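Long-range contact in cobalamin biosynthesis precorrin-6Y methylase (CbiE) (Archaeoglobus fulgidus, PDB 2BB3), which probably methylates a corrin precursor in cobalamin biosynthesis, using S-adenosyl-L-methionine, whose demethylated product S-adenosyl-L-homocysteine is bound here: residues Arg46-Leu57 with Glu85-Thr96. Residues are numbered along the deposited sequence; the frame is centred on the assembly and turned at random.
With SAH (S-adenosyl-L-homocysteine), chain C.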
ATOM      1  N   ARG A  46      -5.104  23.253   5.281  1.00 64.27           N
ATOM      2  CA  ARG A  46      -5.411  24.309   4.315  1.00 66.87           C
ATOM      3  C   ARG A  46      -6.858  24.236   3.825  1.00 67.17           C
ATOM      4  O   ARG A  46      -7.449  25.253   3.467  1.00 66.32           O
ATOM      5  CB  ARG A  46      -4.483  24.204   3.097  1.00 74.33           C
ATOM      6  CG  ARG A  46      -3.006  24.434   3.384  1.00 81.82           C
ATOM      7  CD  ARG A  46      -2.695  25.909   3.572  1.00 91.28           C
ATOM      8  NE  ARG A  46      -1.336  26.128   4.073  1.00102.53           N
ATOM      9  CZ  ARG A  46      -0.425  26.887   3.470  1.00108.89           C
ATOM     10  NH1 ARG A  46      -0.717  27.503   2.330  1.00113.42           N
ATOM     11  NH2 ARG A  46       0.778  27.042   4.012  1.00112.69           N
ATOM     12  N   ALA A  47      -7.421  23.033   3.797  1.00 63.21           N
ATOM     13  CA  ALA A  47      -8.787  22.850   3.319  1.00 61.48           C
ATOM     14  C   ALA A  47      -9.787  23.805   3.971  1.00 61.43           C
ATOM     15  O   ALA A  47      -9.613  24.191   5.122  1.00 62.57           O
ATOM     16  CB  ALA A  47      -9.230  21.394   3.542  1.00 61.60           C
ATOM     17  N   GLU A  48     -10.815  24.197   3.212  1.00 60.13           N
ATOM     18  CA  GLU A  48     -11.872  25.076   3.712  1.00 57.69           C
ATOM     19  C   GLU A  48     -13.035  24.216   4.195  1.00 55.05           C
ATOM     20  O   GLU A  48     -13.712  24.562   5.161  1.00 53.76           O
ATOM     21  CB  GLU A  48     -12.358  26.033   2.622  1.00 59.51           C
ATOM     22  CG  GLU A  48     -11.421  27.207   2.361  1.00 63.16           C
ATOM     23  CD  GLU A  48     -11.804  28.002   1.117  1.00 66.78           C
ATOM     24  OE1 GLU A  48     -12.934  28.546   1.055  1.00 67.52           O
ATOM     25  OE2 GLU A  48     -10.966  28.076   0.191  1.00 69.42           O
ATOM     26  N   VAL A  49     -13.274  23.105   3.500  1.00 50.39           N
ATOM     27  CA  VAL A  49     -14.318  22.168   3.892  1.00 49.25           C
ATOM     28  C   VAL A  49     -13.746  20.749   3.794  1.00 49.21           C
ATOM     29  O   VAL A  49     -13.024  20.423   2.851  1.00 49.52           O
ATOM     30  CB  VAL A  49     -15.620  22.328   3.014  1.00 48.73           C
ATOM     31  CG1 VAL A  49     -15.311  22.153   1.523  1.00 49.05           C
ATOM     32  CG2 VAL A  49     -16.688  21.340   3.470  1.00 45.39           C
ATOM     33  N   ILE A  50     -14.062  19.909   4.773  1.00 46.97           N
ATOM     34  CA  ILE A  50     -13.559  18.543   4.786  1.00 44.65           C
ATOM     35  C   ILE A  50     -14.695  17.522   4.780  1.00 44.20           C
ATOM     36  O   ILE A  50     -15.535  17.506   5.684  1.00 44.75           O
ATOM     37  CB  ILE A  50     -12.686  18.304   6.051  1.00 46.60           C
ATOM     38  CG1 ILE A  50     -11.535  19.314   6.080  1.00 47.64           C
ATOM     39  CG2 ILE A  50     -12.136  16.885   6.062  1.00 45.59           C
ATOM     40  CD1 ILE A  50     -10.686  19.241   7.336  1.00 49.09           C
ATOM     41  N   TYR A  51     -14.742  16.680   3.758  1.00 41.89           N
ATOM     42  CA  TYR A  51     -15.763  15.644   3.722  1.00 42.73           C
ATOM     43  C   TYR A  51     -15.138  14.295   4.049  1.00 42.27           C
ATOM     44  O   TYR A  51     -13.952  14.078   3.803  1.00 41.57           O
ATOM     45  CB  TYR A  51     -16.425  15.551   2.347  1.00 44.89           C
ATOM     46  CG  TYR A  51     -17.302  16.729   2.021  1.00 48.21           C
ATOM     47  CD1 TYR A  51     -16.782  17.848   1.387  1.00 47.74           C
ATOM     48  CD2 TYR A  51     -18.657  16.724   2.347  1.00 49.57           C
ATOM     49  CE1 TYR A  51     -17.581  18.928   1.078  1.00 50.51           C
ATOM     50  CE2 TYR A  51     -19.471  17.807   2.046  1.00 50.75           C
ATOM     51  CZ  TYR A  51     -18.921  18.901   1.411  1.00 52.32           C
ATOM     52  OH  TYR A  51     -19.697  19.990   1.117  1.00 55.72           O
ATOM     53  N   GLY A  52     -15.949  13.399   4.593  1.00 43.22           N
ATOM     54  CA  GLY A  52     -15.483  12.070   4.927  1.00 43.08           C
ATOM     55  C   GLY A  52     -16.439  11.355   5.863  1.00 43.64           C
ATOM     56  O   GLY A  52     -17.250  11.986   6.537  1.00 44.52           O
ATOM     57  N   SER A  53     -16.347  10.032   5.902  1.00 44.95           N
ATOM     58  CA  SER A  53     -17.169   9.221   6.799  1.00 45.43           C
ATOM     59  C   SER A  53     -16.697   9.511   8.214  1.00 45.30           C
ATOM     60  O   SER A  53     -15.589  10.025   8.410  1.00 45.46           O
ATOM     61  CB  SER A  53     -16.927   7.744   6.534  1.00 43.58           C
ATOM     62  OG  SER A  53     -15.670   7.377   7.082  1.00 44.20           O
ATOM     63  N   ARG A  54     -17.506   9.229   9.235  0.48 46.84           N
ATOM     64  CA  ARG A  54     -17.032   9.549  10.587  0.54 48.12           C
ATOM     65  C   ARG A  54     -15.723   8.831  10.912  0.51 48.77           C
ATOM     66  O   ARG A  54     -14.814   9.458  11.461  0.63 48.30           O
ATOM     67  CB  ARG A  54     -18.083   9.255  11.677  0.51 48.91           C
ATOM     68  CG  ARG A  54     -17.833  10.064  12.985  0.52 50.32           C
ATOM     69  CD  ARG A  54     -18.820   9.768  14.134  0.63 50.48           C
ATOM     70  NE  ARG A  54     -19.070  10.952  14.968  0.70 51.70           N
ATOM     71  CZ  ARG A  54     -18.221  11.462  15.862  0.40 52.76           C
ATOM     72  NH1 ARG A  54     -17.039  10.901  16.074  0.52 51.52           N
ATOM     73  NH2 ARG A  54     -18.551  12.560  16.532  0.30 55.03           N
ATOM     74  N   ARG A  55     -15.593   7.543  10.579  1.00 49.09           N
ATOM     75  CA  ARG A  55     -14.320   6.883  10.867  1.00 48.30           C
ATOM     76  C   ARG A  55     -13.140   7.606  10.226  1.00 45.30           C
ATOM     77  O   ARG A  55     -12.122   7.839  10.874  1.00 40.21           O
ATOM     78  CB  ARG A  55     -14.336   5.433  10.374  1.00 53.50           C
ATOM     79  CG  ARG A  55     -14.885   4.420  11.374  1.00 61.74           C
ATOM     80  CD  ARG A  55     -14.613   2.978  10.911  1.00 67.27           C
ATOM     81  NE  ARG A  55     -13.188   2.733  10.681  1.00 75.80           N
ATOM     82  CZ  ARG A  55     -12.257   2.758  11.634  1.00 81.41           C
ATOM     83  NH1 ARG A  55     -12.587   3.016  12.896  1.00 84.53           N
ATOM     84  NH2 ARG A  55     -10.987   2.529  11.324  1.00 85.20           N
ATOM     85  N   ALA A  56     -13.279   7.960   8.952  1.00 41.51           N
ATOM     86  CA  ALA A  56     -12.196   8.647   8.269  1.00 42.61           C
ATOM     87  C   ALA A  56     -11.888   9.981   8.960  1.00 42.78           C
ATOM     88  O   ALA A  56     -10.726  10.322   9.143  1.00 45.20           O
ATOM     89  CB  ALA A  56     -12.537   8.869   6.791  1.00 42.56           C
ATOM     90  N   LEU A  57     -12.921  10.725   9.351  1.00 41.04           N
ATOM     91  CA  LEU A  57     -12.704  12.000  10.032  1.00 40.56           C
ATOM     92  C   LEU A  57     -12.099  11.798  11.411  1.00 40.38           C
ATOM     93  O   LEU A  57     -11.179  12.515  11.804  1.00 39.66           O
ATOM     94  CB  LEU A  57     -14.018  12.784  10.141  1.00 37.19           C
ATOM     95  CG  LEU A  57     -14.639  13.085   8.778  1.00 33.47           C
ATOM     96  CD1 LEU A  57     -15.991  13.786   8.942  1.00 33.60           C
ATOM     97  CD2 LEU A  57     -13.672  13.941   7.961  1.00 28.37           C
ATOM     98  N   GLU A  85     -18.571  21.812  -5.594  0.50 79.07           N
ATOM     99  CA  GLU A  85     -18.338  22.777  -4.525  0.50 79.85           C
ATOM    100  C   GLU A  85     -16.851  23.088  -4.457  0.50 79.95           C
ATOM    101  O   GLU A  85     -16.442  24.112  -3.912  0.55 80.70           O
ATOM    102  CB  GLU A  85     -18.792  22.217  -3.175  0.52 79.72           C
ATOM    103  CG  GLU A  85     -19.065  23.287  -2.121  0.56 81.07           C
ATOM    104  CD  GLU A  85     -18.554  22.904  -0.746  0.59 81.04           C
ATOM    105  OE1 GLU A  85     -18.481  21.691  -0.453  0.53 80.23           O
ATOM    106  OE2 GLU A  85     -18.236  23.820   0.046  0.49 80.35           O
ATOM    107  N   GLY A  86     -16.048  22.198  -5.028  1.00 80.13           N
ATOM    108  CA  GLY A  86     -14.610  22.374  -4.993  1.00 80.56           C
ATOM    109  C   GLY A  86     -14.128  23.388  -6.010  1.00 81.94           C
ATOM    110  O   GLY A  86     -12.930  23.610  -6.158  1.00 82.38           O
ATOM    111  N   ARG A  87     -15.062  24.000  -6.726  1.00 85.20           N
ATOM    112  CA  ARG A  87     -14.698  25.007  -7.711  1.00 84.85           C
ATOM    113  C   ARG A  87     -14.703  26.364  -7.024  1.00 82.74           C
ATOM    114  O   ARG A  87     -13.928  27.250  -7.376  1.00 81.45           O
ATOM    115  CB  ARG A  87     -15.701  25.026  -8.868  1.00 91.39           C
ATOM    116  CG  ARG A  87     -15.371  26.075  -9.920  1.00 97.81           C
ATOM    117  CD  ARG A  87     -16.598  26.502 -10.715  1.00105.06           C
ATOM    118  NE  ARG A  87     -16.299  27.618 -11.612  1.00113.82           N
ATOM    119  CZ  ARG A  87     -17.207  28.257 -12.344  1.00119.12           C
ATOM    120  NH1 ARG A  87     -18.483  27.896 -12.288  1.00122.82           N
ATOM    121  NH2 ARG A  87     -16.840  29.258 -13.134  1.00122.64           N
ATOM    122  N   GLU A  88     -15.578  26.512  -6.036  0.50 81.17           N
ATOM    123  CA  GLU A  88     -15.707  27.755  -5.286  0.50 79.93           C
ATOM    124  C   GLU A  88     -14.818  27.785  -4.049  0.50 79.73           C
ATOM    125  O   GLU A  88     -14.331  28.845  -3.648  0.50 79.57           O
ATOM    126  CB  GLU A  88     -17.160  27.966  -4.857  0.50 80.00           C
ATOM    127  CG  GLU A  88     -18.027  26.715  -4.951  0.67 78.40           C
ATOM    128  CD  GLU A  88     -18.970  26.560  -3.771  0.63 77.13           C
ATOM    129  OE1 GLU A  88     -20.012  25.890  -3.926  0.49 76.47           O
ATOM    130  OE2 GLU A  88     -18.661  27.092  -2.685  0.44 76.50           O
ATOM    131  N   ARG A  89     -14.613  26.620  -3.444  1.00 78.71           N
ATOM    132  CA  ARG A  89     -13.797  26.520  -2.233  1.00 76.38           C
ATOM    133  C   ARG A  89     -12.803  25.355  -2.248  1.00 73.78           C
ATOM    134  O   ARG A  89     -12.901  24.453  -3.074  1.00 72.46           O
ATOM    135  CB  ARG A  89     -14.733  26.400  -1.018  1.00 77.96           C
ATOM    136  CG  ARG A  89     -15.747  27.534  -0.959  1.00 79.72           C
ATOM    137  CD  ARG A  89     -16.977  27.217  -0.125  1.00 81.89           C
ATOM    138  NE  ARG A  89     -16.785  27.514   1.290  1.00 85.94           N
ATOM    139  CZ  ARG A  89     -16.409  26.621   2.199  1.00 88.66           C
ATOM    140  NH1 ARG A  89     -16.185  25.363   1.839  1.00 90.50           N
ATOM    141  NH2 ARG A  89     -16.261  26.988   3.469  1.00 90.01           N
ATOM    142  N   GLU A  90     -11.833  25.406  -1.336  1.00 71.12           N
ATOM    143  CA  GLU A  90     -10.829  24.354  -1.214  1.00 68.00           C
ATOM    144  C   GLU A  90     -11.432  23.184  -0.450  1.00 64.25           C
ATOM    145  O   GLU A  90     -11.727  23.275   0.745  1.00 63.14           O
ATOM    146  CB  GLU A  90      -9.587  24.886  -0.503  1.00 72.39           C
ATOM    147  CG  GLU A  90      -8.797  25.839  -1.377  1.00 77.28           C
ATOM    148  CD  GLU A  90      -7.943  26.810  -0.589  1.00 79.81           C
ATOM    149  OE1 GLU A  90      -7.403  27.751  -1.214  1.00 82.09           O
ATOM    150  OE2 GLU A  90      -7.805  26.642   0.644  1.00 81.32           O
ATOM    151  N   VAL A  91     -11.617  22.083  -1.163  1.00 59.13           N
ATOM    152  CA  VAL A  91     -12.217  20.899  -0.604  1.00 55.19           C
ATOM    153  C   VAL A  91     -11.231  19.755  -0.453  1.00 54.12           C
ATOM    154  O   VAL A  91     -10.312  19.588  -1.257  1.00 53.27           O
ATOM    155  CB  VAL A  91     -13.388  20.422  -1.496  1.00 55.87           C
ATOM    156  CG1 VAL A  91     -14.011  19.163  -0.909  1.00 52.35           C
ATOM    157  CG2 VAL A  91     -14.415  21.535  -1.640  1.00 54.17           C
ATOM    158  N   ALA A  92     -11.428  18.984   0.607  1.00 52.42           N
ATOM    159  CA  ALA A  92     -10.612  17.817   0.881  1.00 50.16           C
ATOM    160  C   ALA A  92     -11.594  16.715   1.250  1.00 48.72           C
ATOM    161  O   ALA A  92     -12.569  16.952   1.967  1.00 49.19           O
ATOM    162  CB  ALA A  92      -9.667  18.078   2.025  1.00 47.40           C
ATOM    163  N   VAL A  93     -11.358  15.525   0.727  1.00 45.75           N
ATOM    164  CA  VAL A  93     -12.194  14.394   1.035  1.00 42.35           C
ATOM    165  C   VAL A  93     -11.224  13.427   1.669  1.00 42.11           C
ATOM    166  O   VAL A  93     -10.157  13.157   1.115  1.00 40.80           O
ATOM    167  CB  VAL A  93     -12.798  13.751  -0.230  1.00 43.43           C
ATOM    168  CG1 VAL A  93     -13.677  12.565   0.152  1.00 42.31           C
ATOM    169  CG2 VAL A  93     -13.618  14.777  -1.006  1.00 43.05           C
ATOM    170  N   ILE A  94     -11.585  12.926   2.842  1.00 41.20           N
ATOM    171  CA  ILE A  94     -10.752  11.986   3.550  1.00 39.45           C
ATOM    172  C   ILE A  94     -11.377  10.614   3.409  1.00 39.33           C
ATOM    173  O   ILE A  94     -12.564  10.438   3.653  1.00 36.27           O
ATOM    174  CB  ILE A  94     -10.653  12.332   5.038  1.00 39.17           C
ATOM    175  CG1 ILE A  94     -10.084  13.741   5.203  1.00 39.03           C
ATOM    176  CG2 ILE A  94      -9.754  11.318   5.741  1.00 39.18           C
ATOM    177  CD1 ILE A  94      -9.879  14.140   6.673  1.00 38.92           C
ATOM    178  N   SER A  95     -10.571   9.652   2.982  1.00 39.28           N
ATOM    179  CA  SER A  95     -11.028   8.281   2.804  1.00 40.01           C
ATOM    180  C   SER A  95     -10.365   7.475   3.901  1.00 37.34           C
ATOM    181  O   SER A  95      -9.272   7.834   4.341  1.00 36.29           O
ATOM    182  CB  SER A  95     -10.557   7.761   1.436  1.00 42.23           C
ATOM    183  OG  SER A  95     -10.809   6.384   1.297  1.00 47.88           O
ATOM    184  N   THR A  96     -11.007   6.410   4.370  1.00 37.20           N
ATOM    185  CA  THR A  96     -10.355   5.589   5.390  1.00 36.91           C
ATOM    186  C   THR A  96      -9.172   4.900   4.739  1.00 35.19           C
ATOM    187  O   THR A  96      -9.193   4.618   3.536  1.00 35.87           O
ATOM    188  CB  THR A  96     -11.252   4.488   5.947  1.00 38.78           C
ATOM    189  OG1 THR A  96     -11.869   3.796   4.860  1.00 38.11           O
ATOM    190  CG2 THR A  96     -12.295   5.059   6.886  1.00 40.01           C
TER
HETATM  191  N   SAH C 201      -9.536   2.459   1.999  1.00 34.82           N
HETATM  192  CA  SAH C 201      -9.459   1.438   2.964  1.00 35.15           C
HETATM  193  CB  SAH C 201     -10.422   0.293   2.652  1.00 36.69           C
HETATM  194  CG  SAH C 201     -11.925   0.480   2.502  1.00 37.97           C
HETATM  195  SD  SAH C 201     -12.896  -0.831   1.808  1.00 40.17           S
HETATM  196  C   SAH C 201      -8.033   1.047   3.101  1.00 36.43           C
HETATM  197  O   SAH C 201      -7.889   0.369   4.038  1.00 37.81           O
HETATM  198  OXT SAH C 201      -7.197   1.381   2.306  1.00 38.62           O
HETATM  199  C5' SAH C 201     -13.309  -1.321   3.458  1.00 41.59           C
HETATM  200  C4' SAH C 201     -12.774  -2.678   3.874  1.00 40.98           C
HETATM  201  O4' SAH C 201     -11.460  -2.665   4.275  1.00 38.14           O
HETATM  202  C3' SAH C 201     -13.554  -3.422   4.914  1.00 39.84           C
HETATM  203  O3' SAH C 201     -14.659  -4.066   4.439  1.00 39.85           O
HETATM  204  C2' SAH C 201     -12.510  -4.356   5.410  1.00 39.34           C
HETATM  205  O2' SAH C 201     -12.482  -5.522   4.708  1.00 38.44           O
HETATM  206  C1' SAH C 201     -11.230  -3.634   5.193  1.00 38.14           C
HETATM  207  N9  SAH C 201     -10.803  -2.973   6.403  1.00 39.17           N
HETATM  208  C8  SAH C 201     -10.809  -1.689   6.594  1.00 35.42           C
HETATM  209  N7  SAH C 201     -10.322  -1.378   7.743  1.00 38.20           N
HETATM  210  C5  SAH C 201      -9.984  -2.467   8.320  1.00 36.02           C
HETATM  211  C6  SAH C 201      -9.419  -2.708   9.527  1.00 36.43           C
HETATM  212  N6  SAH C 201      -9.130  -1.786  10.373  1.00 31.50           N
HETATM  213  N1  SAH C 201      -9.162  -3.957   9.854  1.00 38.33           N
HETATM  214  C2  SAH C 201      -9.464  -4.951   9.013  1.00 37.26           C
HETATM  215  N3  SAH C 201     -10.002  -4.689   7.845  1.00 37.45           N
HETATM  216  C4  SAH C 201     -10.275  -3.475   7.495  1.00 35.91           C
HETATM  217  O   HOH W   1     -14.605   8.618   3.670  1.00 46.77           O
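Glu48, Ile94 and Glu90 bury the most surface where strands 49-52 and 91-95 run parallel, neighbours in the five-stranded parallel sheet of this tetrapyrrole methylase. At the N-terminal end of the pair, Glu90 O accepts from both Glu48 N (2.8 Å) and Val49 N, and Glu48 answers with its own carboxylate: the chain, extended beyond CG, lies across Arg89 and Glu90 and brings OE2 to Glu90 N at 3.2 Å, the donor standing above the carboxylate plane. Its other oxygen, OE1, sits over one face of the Arg89 guanidinium, 4.0 Å from NE, a long, purely electrostatic pairing. With an alanine replacing Glu48, the N-H of Glu90 is likely to lose this acceptor and Arg89 one negative charge beside it. A hydrogen bond from Tyr51 OH to Glu85 OE1 (2.6 Å) is doubtful, resting on one of two Glu85 conformers. Strand bonds then alternate from Val49 O to Ala92 N, Ala92 O to Tyr51 N and Tyr51 O to Ile94 N. Ile94 sits on the same sheet face as Ile50; with CG1 anti to its carbonyl carbon (chi1 -59°), it sets CD1 against both Ile50 CG2 (3.6 Å) and Leu57 CD2, while its CG2 meets Ala56 CB of helix 54-59. A water joins Ile94 O to Ser53 N, just before Thr96 O receives the amino group of S-adenosyl-L-homocysteine (N to O 2.7 Å). The contact grades from charged residues at the strand starts, through an apolar middle, to backbone carbonyls at the ligand end; the close Glu48 and Glu90 carboxylates probably repel, a cost Arg89 may partly offset.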